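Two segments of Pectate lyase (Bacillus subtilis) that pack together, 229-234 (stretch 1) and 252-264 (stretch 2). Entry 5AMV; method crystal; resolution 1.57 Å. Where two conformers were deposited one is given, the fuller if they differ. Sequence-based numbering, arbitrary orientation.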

# COMPACT_ATOMS: atom_id res chain seq x y z
N SER A 229 -8.23 1.09 4.91
CA SER A 229 -9.68 1.03 4.73
C SER A 229 -10.36 0.81 6.07
O SER A 229 -9.71 0.60 7.10
CB SER A 229 -10.07 -0.13 3.81
OG SER A 229 -9.43 -0.03 2.55
N ASN A 230 -11.69 0.87 6.06
CA ASN A 230 -12.53 0.49 7.20
C ASN A 230 -12.18 1.16 8.54
O ASN A 230 -11.98 0.51 9.60
CB ASN A 230 -12.62 -1.04 7.29
CG ASN A 230 -13.18 -1.65 6.01
OD1 ASN A 230 -14.03 -1.05 5.34
ND2 ASN A 230 -12.68 -2.83 5.63
N GLY A 231 -12.04 2.48 8.47
CA GLY A 231 -11.85 3.29 9.66
C GLY A 231 -10.44 3.28 10.20
O GLY A 231 -10.19 3.75 11.32
N ALA A 232 -9.49 2.75 9.40
CA ALA A 232 -8.08 2.86 9.72
C ALA A 232 -7.78 4.31 10.13
O ALA A 232 -8.35 5.23 9.56
CB ALA A 232 -7.22 2.46 8.50
N ASN A 233 -6.90 4.53 11.10
CA ASN A 233 -6.72 5.91 11.61
C ASN A 233 -5.43 6.06 12.40
O ASN A 233 -5.02 5.14 13.10
CB ASN A 233 -7.92 6.26 12.55
CG ASN A 233 -8.34 7.71 12.50
OD1 ASN A 233 -7.96 8.49 11.63
ND2 ASN A 233 -9.13 8.11 13.51
N TYR A 234 -4.81 7.24 12.29
CA TYR A 234 -3.61 7.60 13.07
C TYR A 234 -2.43 6.78 12.62
O TYR A 234 -1.97 5.85 13.31
CB TYR A 234 -3.80 7.50 14.59
CG TYR A 234 -5.01 8.25 15.11
CD1 TYR A 234 -5.20 9.61 14.79
CD2 TYR A 234 -5.95 7.61 15.93
CE1 TYR A 234 -6.28 10.32 15.29
CE2 TYR A 234 -7.08 8.32 16.42
CZ TYR A 234 -7.20 9.67 16.08
OH TYR A 234 -8.29 10.39 16.57
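Stretch 2, residues 252-264: GSSDSKTSDDGKL

Stretch 2 (252-264) lies along stretch 1 (229-234) in the same overall direction, as a looped excursion that leaves near S229 and returns at N233; CA-CA spacings are 4.8 Å for S229-G252, 5.1 Å for G231-D260 and 4.6 Å for N233-L264. Two beta turns and a 3-10 segment (258-260) shape the excursion: type I from S254 to K257, then type II from D260 to K263. The two stretches together bury 454 Å².

S229, extended (phi/psi -147/174), opens the contact with its OG 3.5 Å from S253 CB. It also begins a type I' turn to A232, closed by A232 N to S229 O at 3.2 Å. At the corner of this turn N230 (52/49) directs its CB away, yet its side chain bends back until OD1 lies 3.5 Å from K257 CE. Its backbone N donates to water 1 (2.9 Å), which also accepts from S253 N (3.0 Å) and donates to D260 OD2 (2.6 Å), so one water ties the turn to two parts of stretch 2.

The other carboxylate oxygen of D260 reaches the turn directly: G231 N donates to D260 OD1 at 2.9 Å. The positive phi of G231 (79°) favours glycine, and an ideal CB there would lie a tight 3.3 Å from K263 CD. A232 supplies the backbone link, its O accepting from L264 N at 2.8 Å, while A232 CB meets L264 CD2 at 4.2 Å in an apolar contact.

N233, extended again (-163/146), has its CA-to-CB bond sideways to stretch 2, but the end of its side chain comes nearer, with OD1 3.3 Å from K263 CA. Its ND2 donates to water 2 (3.2 Å), which in turn donates to G262 O (2.8 Å). The chain then turns a corner at Y234, whose CB points away and which makes no direct contact.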

# COMPACT_ATOMS: atom_id res chain seq x y z
N GLY A 252 -9.29 4.58 1.96
CA GLY A 252 -10.75 4.71 1.86
C GLY A 252 -11.18 3.94 0.64
O GLY A 252 -10.97 4.39 -0.50
N SER A 253 -11.81 2.79 0.87
CA SER A 253 -12.08 1.81 -0.20
C SER A 253 -13.40 2.06 -0.94
O SER A 253 -13.64 1.45 -1.99
CB SER A 253 -12.16 0.42 0.44
OG SER A 253 -13.25 0.43 1.37
N SER A 254 -14.25 2.94 -0.43
CA SER A 254 -15.59 3.11 -1.04
C SER A 254 -16.27 4.44 -0.76
O SER A 254 -16.22 4.95 0.36
CB SER A 254 -16.50 1.97 -0.55
OG SER A 254 -17.79 2.11 -1.10
N ASP A 255 -16.91 5.01 -1.78
CA ASP A 255 -17.72 6.21 -1.63
C ASP A 255 -18.87 5.99 -0.61
O ASP A 255 -19.28 6.91 0.07
CB ASP A 255 -18.31 6.62 -2.98
CG ASP A 255 -17.28 7.28 -3.90
OD1 ASP A 255 -16.07 7.34 -3.55
OD2 ASP A 255 -17.68 7.78 -4.97
N SER A 256 -19.35 4.75 -0.52
CA SER A 256 -20.44 4.38 0.38
C SER A 256 -20.01 4.24 1.84
O SER A 256 -20.84 4.25 2.74
CB SER A 256 -21.08 3.07 -0.09
OG SER A 256 -21.86 3.27 -1.25
N LYS A 257 -18.71 4.13 2.08
CA LYS A 257 -18.22 4.00 3.45
C LYS A 257 -18.10 5.36 4.15
O LYS A 257 -16.99 5.80 4.44
CB LYS A 257 -16.89 3.21 3.46
CG LYS A 257 -16.52 2.58 4.81
CD LYS A 257 -17.18 1.22 4.97
CE LYS A 257 -16.95 0.65 6.36
NZ LYS A 257 -17.54 -0.71 6.49
N THR A 258 -19.24 6.01 4.45
CA THR A 258 -19.24 7.35 5.03
C THR A 258 -18.74 7.35 6.47
O THR A 258 -18.36 8.40 7.00
CB THR A 258 -20.63 8.01 4.94
OG1 THR A 258 -21.60 7.13 5.54
CG2 THR A 258 -20.99 8.26 3.47
N SER A 259 -18.73 6.17 7.10
CA SER A 259 -18.14 6.03 8.42
C SER A 259 -16.61 6.30 8.41
O SER A 259 -16.01 6.53 9.47
CB SER A 259 -18.45 4.63 9.00
OG SER A 259 -17.92 3.59 8.18
N ASP A 260 -16.00 6.32 7.21
CA ASP A 260 -14.60 6.77 7.05
C ASP A 260 -14.41 8.27 7.28
O ASP A 260 -13.30 8.73 7.52
CB ASP A 260 -14.02 6.39 5.69
CG ASP A 260 -13.61 4.92 5.61
OD1 ASP A 260 -13.52 4.23 6.67
OD2 ASP A 260 -13.38 4.45 4.47
N ASP A 261 -15.49 9.05 7.18
CA ASP A 261 -15.39 10.46 7.49
C ASP A 261 -14.91 10.64 8.96
O ASP A 261 -15.42 9.97 9.88
CB ASP A 261 -16.75 11.15 7.25
CG ASP A 261 -16.69 12.67 7.42
OD1 ASP A 261 -15.67 13.28 7.05
OD2 ASP A 261 -17.66 13.29 7.98
N GLY A 262 -13.95 11.52 9.15
CA GLY A 262 -13.28 11.70 10.44
C GLY A 262 -12.16 10.71 10.76
O GLY A 262 -11.51 10.81 11.81
N LYS A 263 -11.95 9.75 9.88
CA LYS A 263 -10.88 8.75 10.09
C LYS A 263 -9.90 8.85 8.92
O LYS A 263 -9.82 9.90 8.26
CB LYS A 263 -11.46 7.36 10.24
CG LYS A 263 -12.59 7.32 11.34
CD LYS A 263 -12.90 5.95 11.83
CE LYS A 263 -13.69 5.98 13.15
NZ LYS A 263 -15.13 6.26 12.84
N LEU A 264 -9.09 7.80 8.72
CA LEU A 264 -8.10 7.82 7.63
C LEU A 264 -7.15 9.00 7.81
O LEU A 264 -6.73 9.63 6.86
CB LEU A 264 -8.78 7.82 6.23
CG LEU A 264 -9.62 6.55 5.95
CD1 LEU A 264 -10.49 6.65 4.71
CD2 LEU A 264 -8.68 5.29 5.83
O HOH W 1 -12.65 2.08 3.64
O HOH W 2 -10.32 10.93 14.39